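Lysyl oxidase (Pichia pastoris, PDB 1W7C) oxidises primary amines, among them the side-chain amine of lysine, with a copper ion and a topaquinone cofactor made from its own tyrosine. Local coordinates at the glycan on A:Asn64 and the interface of chains A and B. Numbering follows the deposited sequence. Chains: chain A/B, Lysyl oxidase.

Contact 1 and contact 2 lie about 42 Å apart, between the centres of their C-alpha atoms, and share no residue. Contact 1 is an N-linked glycan on the outer surface of chain A. Contact 2 is one patch of the two-fold interface between chains A and B, and its twin has the chains exchanged. The centre of contact 1 is about 23 Å from A:Asp358, the predicted catalytic base, and that of contact 2 about 35 Å. Neither touches the catalytic centre directly. The sugar sits away from the patch, so the glycan is unlikely to interfere with this part of the interface.

Contact 1: the glycan on A:Asn64. Residues chain A 64, 67, 82, 101, 114, 118, 609-610. With NAG (2-acetamido-2-deoxy-beta-D-glucopyranose), chain C; NAG (2-acetamido-2-deoxy-beta-D-glucopyranose), chain D; BMA (beta-D-mannopyranose), chain E.
A:Asn64 has an extended backbone (phi -74°, psi 157°) in the loop just before helix 65-73. This is an N-glycosylation site of the Asn-X-Thr type. The side-chain amide nitrogen ND2 is bonded to C1 of the first NAG (chain C). The backbone N of A:Asn64 donates to A:Glu67 OE2 at 3.1 Å, on the anti lone pair of the carboxylate. As in a capping box, this bond caps the start of helix 65-73 and probably steadies the glycosylated residue.

A:Phe118 CG takes the crowded position between backbone N and carbonyl carbon (chi1 70°). This brings CB near O7 of NAG (chain D), while one ring face meets C5 of NAG (chain C) in a CH-pi contact. That C5 is offset toward the rim, 3.7 Å from A:Phe118 CD1. The methyl CG2 of A:Thr610 packs on C6 of NAG (chain C) at 3.5 Å. Beyond the covalent link, polar contact runs through water. One water joins A:Asp609 OD2 to O5 and O6 of NAG (chain C), another A:Asn64 ND2 to its O7, and a third the A:Phe118 carbonyl to O7 of NAG (chain D).

Between the sugars, O3 of NAG (chain C) donates to O5 of NAG (chain D) at 2.8 Å. The second NAG and the BMA are poorly ordered, and protein hides none of the BMA. The glycan leaves the surface beside helix 65-73, its base against the loops of A:Phe118 and A:Asp609-A:Thr610.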
loop_
_atom_site.group_PDB
_atom_site.type_symbol
_atom_site.label_atom_id
_atom_site.label_comp_id
_atom_site.label_asym_id
_atom_site.label_seq_id
_atom_site.Cartn_x
_atom_site.Cartn_y
_atom_site.Cartn_z
ATOM N N ASN A 64 13.681 -11.337 -30.576
ATOM C CA ASN A 64 14.196 -10.019 -30.360
ATOM C C ASN A 64 13.091 -8.985 -30.596
ATOM O O ASN A 64 12.108 -9.257 -31.267
ATOM C CB ASN A 64 15.371 -9.774 -31.267
ATOM C CG ASN A 64 16.634 -10.470 -30.815
ATOM O OD1 ASN A 64 16.787 -10.850 -29.645
ATOM N ND2 ASN A 64 17.540 -10.652 -31.776
ATOM N N GLU A 67 12.083 -7.461 -34.297
ATOM C CA GLU A 67 11.401 -8.459 -35.139
ATOM C C GLU A 67 10.028 -8.744 -34.566
ATOM O O GLU A 67 9.055 -8.923 -35.306
ATOM C CB GLU A 67 12.211 -9.764 -35.321
ATOM C CG GLU A 67 12.537 -10.556 -34.065
ATOM C CD GLU A 67 13.290 -11.863 -34.349
ATOM O OE1 GLU A 67 13.633 -12.137 -35.539
ATOM O OE2 GLU A 67 13.518 -12.628 -33.382
ATOM N N ASN A 82 13.125 -20.609 -31.922
ATOM C CA ASN A 82 14.399 -21.146 -31.482
ATOM C C ASN A 82 14.275 -21.616 -30.042
ATOM O O ASN A 82 13.482 -21.063 -29.257
ATOM C CB ASN A 82 15.461 -20.052 -31.517
ATOM C CG ASN A 82 15.828 -19.621 -32.919
ATOM O OD1 ASN A 82 16.082 -20.444 -33.792
ATOM N ND2 ASN A 82 15.891 -18.310 -33.135
ATOM N N LYS A 101 22.035 -22.588 -28.765
ATOM C CA LYS A 101 20.832 -22.255 -29.522
ATOM C C LYS A 101 20.547 -23.380 -30.495
ATOM O O LYS A 101 21.446 -23.797 -31.244
ATOM C CB LYS A 101 21.033 -20.944 -30.279
ATOM C CG LYS A 101 19.855 -20.519 -31.176
ATOM C CD LYS A 101 20.162 -19.164 -31.814
ATOM C CE LYS A 101 19.599 -19.018 -33.211
ATOM N NZ LYS A 101 19.591 -17.583 -33.651
ATOM N N GLU A 114 24.327 -23.976 -32.120
ATOM C CA GLU A 114 25.413 -23.015 -32.008
ATOM C C GLU A 114 25.599 -22.594 -30.562
ATOM O O GLU A 114 24.628 -22.521 -29.822
ATOM C CB GLU A 114 25.097 -21.750 -32.813
ATOM C CG GLU A 114 24.761 -21.968 -34.285
ATOM C CD GLU A 114 24.198 -20.715 -34.935
ATOM O OE1 GLU A 114 24.065 -19.678 -34.236
ATOM O OE2 GLU A 114 23.881 -20.768 -36.142
ATOM N N PHE A 118 24.646 -14.227 -26.479
ATOM C CA PHE A 118 24.475 -12.807 -26.772
ATOM C C PHE A 118 23.940 -12.011 -25.565
ATOM O O PHE A 118 24.190 -10.818 -25.459
ATOM C CB PHE A 118 23.654 -12.563 -28.048
ATOM C CG PHE A 118 22.171 -12.901 -27.949
ATOM C CD1 PHE A 118 21.306 -11.988 -27.373
ATOM C CD2 PHE A 118 21.641 -14.078 -28.482
ATOM C CE1 PHE A 118 19.948 -12.244 -27.295
ATOM C CE2 PHE A 118 20.276 -14.347 -28.386
ATOM C CZ PHE A 118 19.432 -13.422 -27.804
ATOM N N ASP A 609 18.493 -6.017 -27.064
ATOM C CA ASP A 609 18.256 -7.456 -27.094
ATOM C C ASP A 609 19.337 -8.228 -26.351
ATOM O O ASP A 609 19.033 -9.318 -25.833
ATOM C CB ASP A 609 18.177 -7.945 -28.527
ATOM C CG ASP A 609 16.985 -7.426 -29.256
ATOM O OD1 ASP A 609 15.861 -7.355 -28.701
ATOM O OD2 ASP A 609 17.078 -7.108 -30.452
ATOM N N THR A 610 20.553 -7.701 -26.313
ATOM C CA THR A 610 21.652 -8.297 -25.550
ATOM C C THR A 610 21.525 -8.067 -24.043
ATOM O O THR A 610 22.273 -8.636 -23.284
ATOM C CB THR A 610 22.998 -7.729 -26.013
ATOM O OG1 THR A 610 22.933 -6.292 -25.974
ATOM C CG2 THR A 610 23.329 -8.097 -27.435
HETATM C C1 NAG C . 18.817 -11.155 -31.341
HETATM C C2 NAG C . 19.299 -12.050 -32.508
HETATM C C3 NAG C . 20.748 -12.548 -32.364
HETATM C C4 NAG C . 21.666 -11.410 -31.923
HETATM C C5 NAG C . 21.004 -10.663 -30.767
HETATM C C6 NAG C . 21.830 -9.527 -30.228
HETATM C C7 NAG C . 17.708 -13.421 -33.746
HETATM C C8 NAG C . 16.768 -14.589 -33.745
HETATM N N2 NAG C . 18.384 -13.188 -32.627
HETATM O O3 NAG C . 21.179 -13.112 -33.593
HETATM O O4 NAG C . 22.905 -11.881 -31.406
HETATM O O5 NAG C . 19.753 -10.124 -31.131
HETATM O O6 NAG C . 21.892 -8.555 -31.234
HETATM O O7 NAG C . 17.824 -12.735 -34.764
HETATM C C1 NAG D . 23.867 -12.278 -32.382
HETATM C C2 NAG D . 25.227 -11.921 -31.818
HETATM C C3 NAG D . 26.313 -12.338 -32.795
HETATM C C4 NAG D . 26.115 -13.789 -33.209
HETATM C C5 NAG D . 24.686 -14.113 -33.633
HETATM C C6 NAG D . 24.556 -15.628 -33.787
HETATM C C7 NAG D . 25.672 -9.948 -30.459
HETATM C C8 NAG D . 25.784 -8.447 -30.422
HETATM N N2 NAG D . 25.315 -10.485 -31.618
HETATM O O3 NAG D . 27.598 -12.172 -32.217
HETATM O O4 NAG D . 26.989 -14.074 -34.278
HETATM O O5 NAG D . 23.775 -13.662 -32.650
HETATM O O6 NAG D . 23.281 -15.989 -34.268
HETATM O O7 NAG D . 25.939 -10.617 -29.460
HETATM C C1 BMA E . 28.095 -14.915 -33.888
HETATM C C2 BMA E . 28.530 -15.658 -35.150
HETATM C C3 BMA E . 29.775 -16.502 -34.896
HETATM C C4 BMA E . 30.863 -15.652 -34.229
HETATM C C5 BMA E . 30.300 -14.984 -32.968
HETATM C C6 BMA E . 31.331 -14.151 -32.187
HETATM O O2 BMA E . 28.757 -14.727 -36.190
HETATM O O3 BMA E . 30.212 -17.076 -36.112
HETATM O O4 BMA E . 31.969 -16.461 -33.890
HETATM O O5 BMA E . 29.186 -14.184 -33.318
HETATM O O6 BMA E . 31.985 -13.197 -33.005
HETATM O O HOH W 1 19.307 -7.241 -31.863
HETATM O O HOH W 2 26.380 -9.496 -26.871
HETATM O O HOH W 3 17.323 -9.602 -34.275
#

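Contact 2: the interface of chains A and B. Residues chain A 287-288, 292, 305, 403, 405, 423, 425, 691, 711; chain B 277-278, 280-283.
This is one patch of the two-fold interface of the homodimer, with a twin in which the chains are exchanged. B:Ser282, B:Pro283 and A:Arg292 bury most surface here. After a turn at B:Leu277 and B:Asp278, the stretch B:Arg280 to B:Pro283 is extended and lies across a polar surface of chain A.

B:Ser282 is gripped through its hydroxyl and its backbone N. Its OG takes the crowded position between backbone N and carbonyl carbon (chi1 63°). B:Ser282 OG donates to A:Gln691 OE1 at 2.8 Å, in the carbonyl plane and on a lone pair. The backbone N of B:Ser282 donates to the same OE1, but from above the carbonyl plane. A:Gln405 NE2 donates to B:Ser282 OG at 3.0 Å, so the hydroxyl both gives and accepts. The amide of A:Gln691 is itself held by NE2, which donates to A:Asn711 OD1.

B:Pro283 follows. Its carbonyl O accepts from A:Gln405 NE2 at 2.9 Å, almost straight (163° at H). Its ring crosses A:Glu403 at about a right angle. B:Pro283 CD lies 3.7 Å from A:Glu403 CD, the carboxylate carbon.

A:Arg292 is bent at chi3. Its guanidinium is sandwiched: A:Met305 CE sits over one face and B:Ser282 CB over the other. NE and NH2 hold A:Glu403 side-on, one nitrogen to each carboxylate oxygen on its syn lone pair. NH1 reaches chain B. A:Arg292 NH1 makes a salt bridge to B:Asp278 OD1 at 2.8 Å, on the anti lone pair. A:Arg292 NH1 also donates to B:Arg280 O at 2.9 Å, nearly along the C=O axis. The planes of A:Arg292 and B:Asp278 are turned 57° apart. The charge of A:Arg292 is probably shared between the two acids.

In the fold, the chain B loop precedes strand 284-286. It meets strands 398-405 and 425-433 and neighbouring loops of chain A.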
loop_
_atom_site.group_PDB
_atom_site.type_symbol
_atom_site.label_atom_id
_atom_site.label_comp_id
_atom_site.label_asym_id
_atom_site.label_seq_id
_atom_site.Cartn_x
_atom_site.Cartn_y
_atom_site.Cartn_z
ATOM N N GLU A 287 -19.984 -13.926 -9.083
ATOM C CA GLU A 287 -20.217 -13.268 -10.358
ATOM C C GLU A 287 -21.664 -13.470 -10.728
ATOM O O GLU A 287 -22.002 -14.482 -11.366
ATOM C CB GLU A 287 -19.288 -13.855 -11.423
ATOM C CG GLU A 287 -17.879 -13.301 -11.275
ATOM C CD GLU A 287 -16.840 -13.894 -12.196
ATOM O OE1 GLU A 287 -17.082 -14.936 -12.834
ATOM O OE2 GLU A 287 -15.730 -13.346 -12.223
ATOM N N PRO A 288 -22.549 -12.554 -10.328
ATOM C CA PRO A 288 -23.992 -12.832 -10.514
ATOM C C PRO A 288 -24.413 -13.031 -11.962
ATOM O O PRO A 288 -25.388 -13.695 -12.231
ATOM C CB PRO A 288 -24.696 -11.587 -9.953
ATOM C CG PRO A 288 -23.663 -10.802 -9.233
ATOM C CD PRO A 288 -22.306 -11.226 -9.727
ATOM N N ARG A 292 -16.395 -11.698 -16.751
ATOM C CA ARG A 292 -16.283 -10.462 -17.551
ATOM C C ARG A 292 -14.933 -10.204 -18.239
ATOM O O ARG A 292 -14.719 -9.122 -18.790
ATOM C CB ARG A 292 -16.679 -9.235 -16.700
ATOM C CG ARG A 292 -17.990 -9.421 -15.948
ATOM C CD ARG A 292 -18.664 -8.191 -15.463
ATOM N NE ARG A 292 -17.682 -7.253 -14.906
ATOM C CZ ARG A 292 -17.683 -5.941 -15.112
ATOM N NH1 ARG A 292 -18.710 -5.343 -15.722
ATOM N NH2 ARG A 292 -16.630 -5.233 -14.691
ATOM N N MET A 305 -12.021 -5.340 -20.257
ATOM C CA MET A 305 -12.305 -3.901 -20.141
ATOM C C MET A 305 -11.255 -3.039 -20.840
ATOM O O MET A 305 -10.792 -2.051 -20.291
ATOM C CB MET A 305 -12.476 -3.502 -18.669
ATOM C CG MET A 305 -13.530 -4.313 -17.968
ATOM S SD MET A 305 -15.173 -4.099 -18.724
ATOM C CE MET A 305 -15.892 -5.643 -18.267
ATOM N N GLU A 403 -11.596 -11.561 -11.563
ATOM C CA GLU A 403 -12.048 -10.195 -11.398
ATOM C C GLU A 403 -12.420 -9.955 -9.934
ATOM O O GLU A 403 -13.238 -10.640 -9.355
ATOM C CB GLU A 403 -13.235 -9.893 -12.297
ATOM C CG GLU A 403 -13.537 -8.388 -12.330
ATOM C CD GLU A 403 -14.671 -8.013 -13.275
ATOM O OE1 GLU A 403 -15.673 -8.764 -13.368
ATOM O OE2 GLU A 403 -14.556 -6.926 -13.893
ATOM N N GLN A 405 -13.817 -7.300 -6.861
ATOM C CA GLN A 405 -14.485 -6.033 -6.549
ATOM C C GLN A 405 -13.687 -5.446 -5.409
ATOM O O GLN A 405 -13.698 -5.941 -4.282
ATOM C CB GLN A 405 -15.937 -6.273 -6.144
ATOM C CG GLN A 405 -16.735 -4.967 -5.975
ATOM C CD GLN A 405 -16.943 -4.211 -7.263
ATOM O OE1 GLN A 405 -16.494 -3.069 -7.400
ATOM N NE2 GLN A 405 -17.707 -4.814 -8.189
ATOM N N GLN A 423 -17.797 2.078 -9.450
ATOM C CA GLN A 423 -17.251 0.867 -8.835
ATOM C C GLN A 423 -15.827 0.607 -9.318
ATOM O O GLN A 423 -15.358 1.182 -10.294
ATOM C CB GLN A 423 -18.146 -0.356 -9.106
ATOM C CG GLN A 423 -19.547 -0.208 -8.640
ATOM C CD GLN A 423 -20.339 -1.437 -8.960
ATOM O OE1 GLN A 423 -20.889 -1.536 -10.038
ATOM N NE2 GLN A 423 -20.374 -2.390 -8.052
ATOM N N PRO A 425 -13.999 -2.671 -10.093
ATOM C CA PRO A 425 -13.602 -4.030 -10.480
ATOM C C PRO A 425 -12.215 -4.010 -11.083
ATOM O O PRO A 425 -11.852 -3.080 -11.786
ATOM C CB PRO A 425 -14.618 -4.395 -11.546
ATOM C CG PRO A 425 -14.894 -3.064 -12.208
ATOM C CD PRO A 425 -14.952 -2.091 -11.060
ATOM N N GLN A 691 -20.246 0.350 -14.842
ATOM C CA GLN A 691 -20.278 -0.043 -13.436
ATOM C C GLN A 691 -20.199 1.220 -12.568
ATOM O O GLN A 691 -19.212 1.476 -11.870
ATOM C CB GLN A 691 -19.126 -1.018 -13.127
ATOM C CG GLN A 691 -19.175 -2.270 -13.995
ATOM C CD GLN A 691 -20.475 -3.039 -13.854
ATOM O OE1 GLN A 691 -20.801 -3.545 -12.781
ATOM N NE2 GLN A 691 -21.245 -3.105 -14.944
ATOM N N ASN A 711 -27.400 -2.028 -15.236
ATOM C CA ASN A 711 -27.174 -2.973 -14.167
ATOM C C ASN A 711 -28.384 -3.065 -13.243
ATOM O O ASN A 711 -28.724 -2.102 -12.562
ATOM C CB ASN A 711 -25.948 -2.573 -13.381
ATOM C CG ASN A 711 -24.686 -2.611 -14.227
ATOM O OD1 ASN A 711 -24.101 -3.671 -14.426
ATOM N ND2 ASN A 711 -24.229 -1.445 -14.685
ATOM N N LEU B 277 -18.192 -7.045 -22.572
ATOM C CA LEU B 277 -18.641 -7.698 -21.354
ATOM C C LEU B 277 -19.045 -6.794 -20.198
ATOM O O LEU B 277 -19.402 -7.281 -19.120
ATOM C CB LEU B 277 -17.689 -8.807 -20.940
ATOM C CG LEU B 277 -17.319 -9.774 -22.057
ATOM C CD1 LEU B 277 -16.346 -10.812 -21.523
ATOM C CD2 LEU B 277 -18.527 -10.361 -22.724
ATOM N N ASP B 278 -19.027 -5.485 -20.427
ATOM C CA ASP B 278 -19.493 -4.535 -19.414
ATOM C C ASP B 278 -21.028 -4.482 -19.366
ATOM O O ASP B 278 -21.586 -3.708 -18.590
ATOM C CB ASP B 278 -18.903 -3.138 -19.637
ATOM C CG ASP B 278 -18.594 -2.395 -18.369
ATOM O OD1 ASP B 278 -18.627 -2.986 -17.236
ATOM O OD2 ASP B 278 -18.258 -1.183 -18.433
ATOM N N ARG B 280 -22.428 -7.126 -18.398
ATOM C CA ARG B 280 -22.588 -8.056 -17.287
ATOM C C ARG B 280 -22.252 -7.287 -16.018
ATOM O O ARG B 280 -21.294 -6.521 -15.967
ATOM C CB ARG B 280 -21.645 -9.261 -17.427
ATOM C CG ARG B 280 -21.844 -10.084 -18.684
ATOM C CD ARG B 280 -20.835 -11.221 -18.868
ATOM N NE ARG B 280 -21.134 -11.916 -20.125
ATOM C CZ ARG B 280 -20.709 -13.121 -20.456
ATOM N NH1 ARG B 280 -19.990 -13.836 -19.608
ATOM N NH2 ARG B 280 -21.081 -13.653 -21.624
ATOM N N LYS B 281 -23.011 -7.545 -14.962
ATOM C CA LYS B 281 -22.778 -6.930 -13.647
ATOM C C LYS B 281 -21.448 -7.348 -13.089
ATOM O O LYS B 281 -21.101 -8.518 -13.143
ATOM C CB LYS B 281 -23.820 -7.441 -12.645
ATOM C CG LYS B 281 -25.211 -6.901 -12.753
ATOM C CD LYS B 281 -26.091 -7.468 -11.596
ATOM C CE LYS B 281 -27.355 -8.125 -12.080
ATOM N NZ LYS B 281 -28.170 -8.847 -11.028
ATOM N N SER B 282 -20.731 -6.422 -12.465
ATOM C CA SER B 282 -19.472 -6.778 -11.872
ATOM C C SER B 282 -19.646 -7.615 -10.589
ATOM O O SER B 282 -20.749 -7.741 -10.052
ATOM C CB SER B 282 -18.670 -5.492 -11.611
ATOM O OG SER B 282 -19.287 -4.599 -10.673
ATOM N N PRO B 283 -18.543 -8.149 -10.044
ATOM C CA PRO B 283 -18.710 -9.098 -8.927
ATOM C C PRO B 283 -19.238 -8.478 -7.644
ATOM O O PRO B 283 -19.081 -7.265 -7.413
ATOM C CB PRO B 283 -17.314 -9.712 -8.753
ATOM C CG PRO B 283 -16.643 -9.483 -10.074
ATOM C CD PRO B 283 -17.175 -8.159 -10.561
HETATM O O HOH W 4 -16.224 -2.453 -15.729
HETATM O O HOH W 5 -24.006 -4.402 -16.953
HETATM O O HOH W 6 -21.113 -5.253 -7.829
#